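Local coordinates for MutT related protein (Methanosarcina mazei, PDB 3GRN) that probably hydrolyses nucleoside diphosphate-linked substrates as a member of the MutT-like Nudix family, its exact substrate being unassigned, at residues Y7-I15 / W38-N46. Residues are numbered along the deposited sequence; the frame is centred on the assembly and turned at random.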
loop_
_atom_site.group_PDB
_atom_site.type_symbol
_atom_site.label_atom_id
_atom_site.label_comp_id
_atom_site.label_asym_id
_atom_site.label_seq_id
_atom_site.Cartn_x
_atom_site.Cartn_y
_atom_site.Cartn_z
ATOM N N TYR A 7 12.389 14.827 4.215
ATOM C CA TYR A 7 10.954 15.165 4.217
ATOM C C TYR A 7 10.250 14.341 3.156
ATOM O O TYR A 7 10.836 14.063 2.100
ATOM C CB TYR A 7 10.718 16.646 3.914
ATOM C CG TYR A 7 11.036 17.589 5.030
ATOM C CD1 TYR A 7 10.044 17.956 5.950
ATOM C CD2 TYR A 7 12.311 18.146 5.163
ATOM C CE1 TYR A 7 10.325 18.841 6.994
ATOM C CE2 TYR A 7 12.610 19.034 6.199
ATOM C CZ TYR A 7 11.614 19.367 7.120
ATOM O OH TYR A 7 11.892 20.233 8.151
ATOM N N ILE A 8 8.990 13.965 3.420
ATOM C CA ILE A 8 8.130 13.372 2.406
ATOM C C ILE A 8 6.792 14.090 2.424
ATOM O O ILE A 8 6.445 14.724 3.436
ATOM C CB ILE A 8 7.913 11.847 2.581
ATOM C CG1 ILE A 8 7.115 11.563 3.848
ATOM C CG2 ILE A 8 9.288 11.087 2.547
ATOM C CD1 ILE A 8 6.314 10.306 3.819
ATOM N N ILE A 9 6.096 14.045 1.278
ATOM C CA ILE A 9 4.772 14.673 1.153
ATOM C C ILE A 9 3.713 13.567 1.243
ATOM O O ILE A 9 3.809 12.524 0.566
ATOM C CB ILE A 9 4.606 15.464 -0.203
ATOM C CG1 ILE A 9 5.757 16.455 -0.429
ATOM C CG2 ILE A 9 3.210 16.166 -0.285
ATOM C CD1 ILE A 9 5.899 17.521 0.658
ATOM N N SER A 10 2.710 13.802 2.078
ATOM C CA SER A 10 1.574 12.904 2.191
ATOM C C SER A 10 0.302 13.690 1.983
ATOM O O SER A 10 0.315 14.925 2.037
ATOM C CB SER A 10 1.544 12.192 3.544
ATOM O OG SER A 10 2.627 11.278 3.654
ATOM N N VAL A 11 -0.778 12.978 1.682
ATOM C CA VAL A 11 -2.105 13.586 1.553
ATOM C C VAL A 11 -3.156 12.815 2.361
ATOM O O VAL A 11 -3.127 11.584 2.431
ATOM C CB VAL A 11 -2.533 13.696 0.069
ATOM C CG1 VAL A 11 -1.716 14.760 -0.653
ATOM C CG2 VAL A 11 -2.355 12.345 -0.656
ATOM N N TYR A 12 -4.065 13.546 2.989
ATOM C CA TYR A 12 -5.194 12.946 3.735
ATOM C C TYR A 12 -6.535 13.497 3.262
ATOM O O TYR A 12 -6.599 14.605 2.699
ATOM C CB TYR A 12 -5.019 13.133 5.238
ATOM C CG TYR A 12 -3.788 12.402 5.729
ATOM C CD1 TYR A 12 -3.839 11.025 5.975
ATOM C CD2 TYR A 12 -2.571 13.053 5.880
ATOM C CE1 TYR A 12 -2.716 10.309 6.407
ATOM C CE2 TYR A 12 -1.416 12.326 6.301
ATOM C CZ TYR A 12 -1.512 10.953 6.546
ATOM O OH TYR A 12 -0.420 10.217 6.971
ATOM N N ALA A 13 -7.607 12.707 3.476
ATOM C CA ALA A 13 -8.963 13.153 3.088
ATOM C C ALA A 13 -9.883 13.239 4.281
ATOM O O ALA A 13 -9.887 12.342 5.126
ATOM C CB ALA A 13 -9.562 12.216 2.068
ATOM N N LEU A 14 -10.658 14.325 4.339
ATOM C CA LEU A 14 -11.754 14.466 5.297
ATOM C C LEU A 14 -13.026 14.027 4.583
ATOM O O LEU A 14 -13.536 14.731 3.705
ATOM C CB LEU A 14 -11.935 15.920 5.740
ATOM C CG LEU A 14 -10.833 16.541 6.572
ATOM C CD1 LEU A 14 -11.191 18.017 6.848
ATOM C CD2 LEU A 14 -10.605 15.789 7.872
ATOM N N ILE A 15 -13.521 12.864 4.971
ATOM C CA ILE A 15 -14.686 12.280 4.315
ATOM C C ILE A 15 -15.767 12.150 5.361
ATOM O O ILE A 15 -15.543 11.490 6.368
ATOM C CB ILE A 15 -14.350 10.901 3.746
ATOM C CG1 ILE A 15 -13.276 11.039 2.659
ATOM C CG2 ILE A 15 -15.589 10.221 3.193
ATOM C CD1 ILE A 15 -12.801 9.743 2.105
ATOM N N TRP A 38 -5.180 5.005 15.184
ATOM C CA TRP A 38 -6.181 5.668 14.315
ATOM C C TRP A 38 -5.537 6.713 13.363
ATOM O O TRP A 38 -4.541 7.332 13.715
ATOM C CB TRP A 38 -7.305 6.286 15.152
ATOM C CG TRP A 38 -8.127 5.241 15.813
ATOM C CD1 TRP A 38 -7.932 4.708 17.064
ATOM C CD2 TRP A 38 -9.241 4.544 15.250
ATOM N NE1 TRP A 38 -8.875 3.738 17.317
ATOM C CE2 TRP A 38 -9.690 3.615 16.221
ATOM C CE3 TRP A 38 -9.914 4.615 14.020
ATOM C CZ2 TRP A 38 -10.781 2.771 16.000
ATOM C CZ3 TRP A 38 -10.999 3.775 13.805
ATOM C CH2 TRP A 38 -11.419 2.866 14.791
ATOM N N ASP A 39 -6.106 6.868 12.156
ATOM C CA ASP A 39 -5.537 7.667 11.076
ATOM C C ASP A 39 -6.675 8.204 10.185
ATOM O O ASP A 39 -7.810 7.729 10.271
ATOM C CB ASP A 39 -4.586 6.773 10.257
ATOM C CG ASP A 39 -3.456 7.547 9.588
ATOM O OD1 ASP A 39 -3.549 8.778 9.466
ATOM O OD2 ASP A 39 -2.458 6.921 9.167
ATOM N N LEU A 40 -6.372 9.157 9.313
ATOM C CA LEU A 40 -7.309 9.559 8.276
ATOM C C LEU A 40 -6.963 8.739 7.049
ATOM O O LEU A 40 -5.796 8.294 6.911
ATOM C CB LEU A 40 -7.166 11.047 7.940
ATOM C CG LEU A 40 -7.624 12.104 8.945
ATOM C CD1 LEU A 40 -7.324 13.486 8.403
ATOM C CD2 LEU A 40 -9.128 11.983 9.178
ATOM N N PRO A 41 -7.929 8.583 6.118
ATOM C CA PRO A 41 -7.590 7.998 4.814
ATOM C C PRO A 41 -6.559 8.864 4.109
ATOM O O PRO A 41 -6.660 10.077 4.165
ATOM C CB PRO A 41 -8.911 8.065 4.042
ATOM C CG PRO A 41 -9.944 8.142 5.072
ATOM C CD PRO A 41 -9.367 8.900 6.208
ATOM N N GLY A 42 -5.550 8.240 3.535
ATOM C CA GLY A 42 -4.512 8.976 2.804
ATOM C C GLY A 42 -3.181 8.290 2.920
ATOM O O GLY A 42 -3.104 7.149 3.399
ATOM N N GLY A 43 -2.120 8.972 2.492
ATOM C CA GLY A 43 -0.791 8.385 2.576
ATOM C C GLY A 43 0.174 9.139 1.700
ATOM O O GLY A 43 -0.142 10.246 1.248
ATOM N N LYS A 44 1.304 8.493 1.398
ATOM C CA LYS A 44 2.402 9.155 0.680
ATOM C C LYS A 44 2.086 9.422 -0.792
ATOM O O LYS A 44 1.491 8.576 -1.488
ATOM C CB LYS A 44 3.698 8.341 0.790
ATOM C CG LYS A 44 4.064 7.872 2.183
ATOM C CD LYS A 44 5.349 7.036 2.127
ATOM C CE LYS A 44 5.782 6.537 3.495
ATOM N NZ LYS A 44 5.348 5.143 3.781
ATOM N N VAL A 45 2.484 10.608 -1.275
ATOM C CA VAL A 45 2.280 10.975 -2.689
ATOM C C VAL A 45 3.400 10.309 -3.506
ATOM O O VAL A 45 4.550 10.300 -3.071
ATOM C CB VAL A 45 2.263 12.524 -2.920
ATOM C CG1 VAL A 45 2.120 12.838 -4.406
ATOM C CG2 VAL A 45 1.091 13.150 -2.206
ATOM N N ASN A 46 3.058 9.740 -4.669
ATOM C CA ASN A 46 4.020 8.958 -5.463
ATOM C C ASN A 46 4.915 9.870 -6.276
ATOM O O ASN A 46 4.555 11.042 -6.498
ATOM C CB ASN A 46 3.310 7.974 -6.414
ATOM C CG ASN A 46 2.832 6.712 -5.730
ATOM O OD1 ASN A 46 3.311 6.324 -4.659
ATOM N ND2 ASN A 46 1.850 6.064 -6.344
HETATM O O HOH W 1 5.716 11.508 -1.005
#
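Tyr12 sets one face of its ring over Gly43 N where two antiparallel strands of the Nudix fold meet, the second entering the Nudix box at Gly43. Four backbone hydrogen bonds set the register: Val45 N to Ile9 O is nearly straight, whereas Gly43 N to Val11 O, at 2.8 Å, bends to 142°. Gly42 pairs with Tyr12 at a CA–CA separation of 4.1 Å; at its backbone angles a CB would collide with the carbonyl oxygen of Pro41, so the position needs a residue without a side chain.

With CG anti to its carbonyl carbon (chi1 -64°), the Tyr12 ring has the carbonyl oxygens of Leu40 and Pro41 near its plane at the edge. Leu40 CB packs 3.9 Å from Tyr12 CD1, and Phe126 meets the ring edge-to-face. In the conformer given, Asp39 OD1 lies near Tyr12 CE1, while OD2 pairs with Arg27. Were the ring replaced by the methyl of an alanine, Leu40 and Phe126 would probably lose an apolar neighbour and Gly43 N the face that lies over it.

On the other face, the side chains of Val45 and Val11 cross at about a right angle, Val45 CG2 lying 3.6 Å from Val11 CG1, next to helix 51-63, where Val55 touches Val11. Beyond this pair, one water donates to both Ile9 O and Val45 O, 2.7 Å from each.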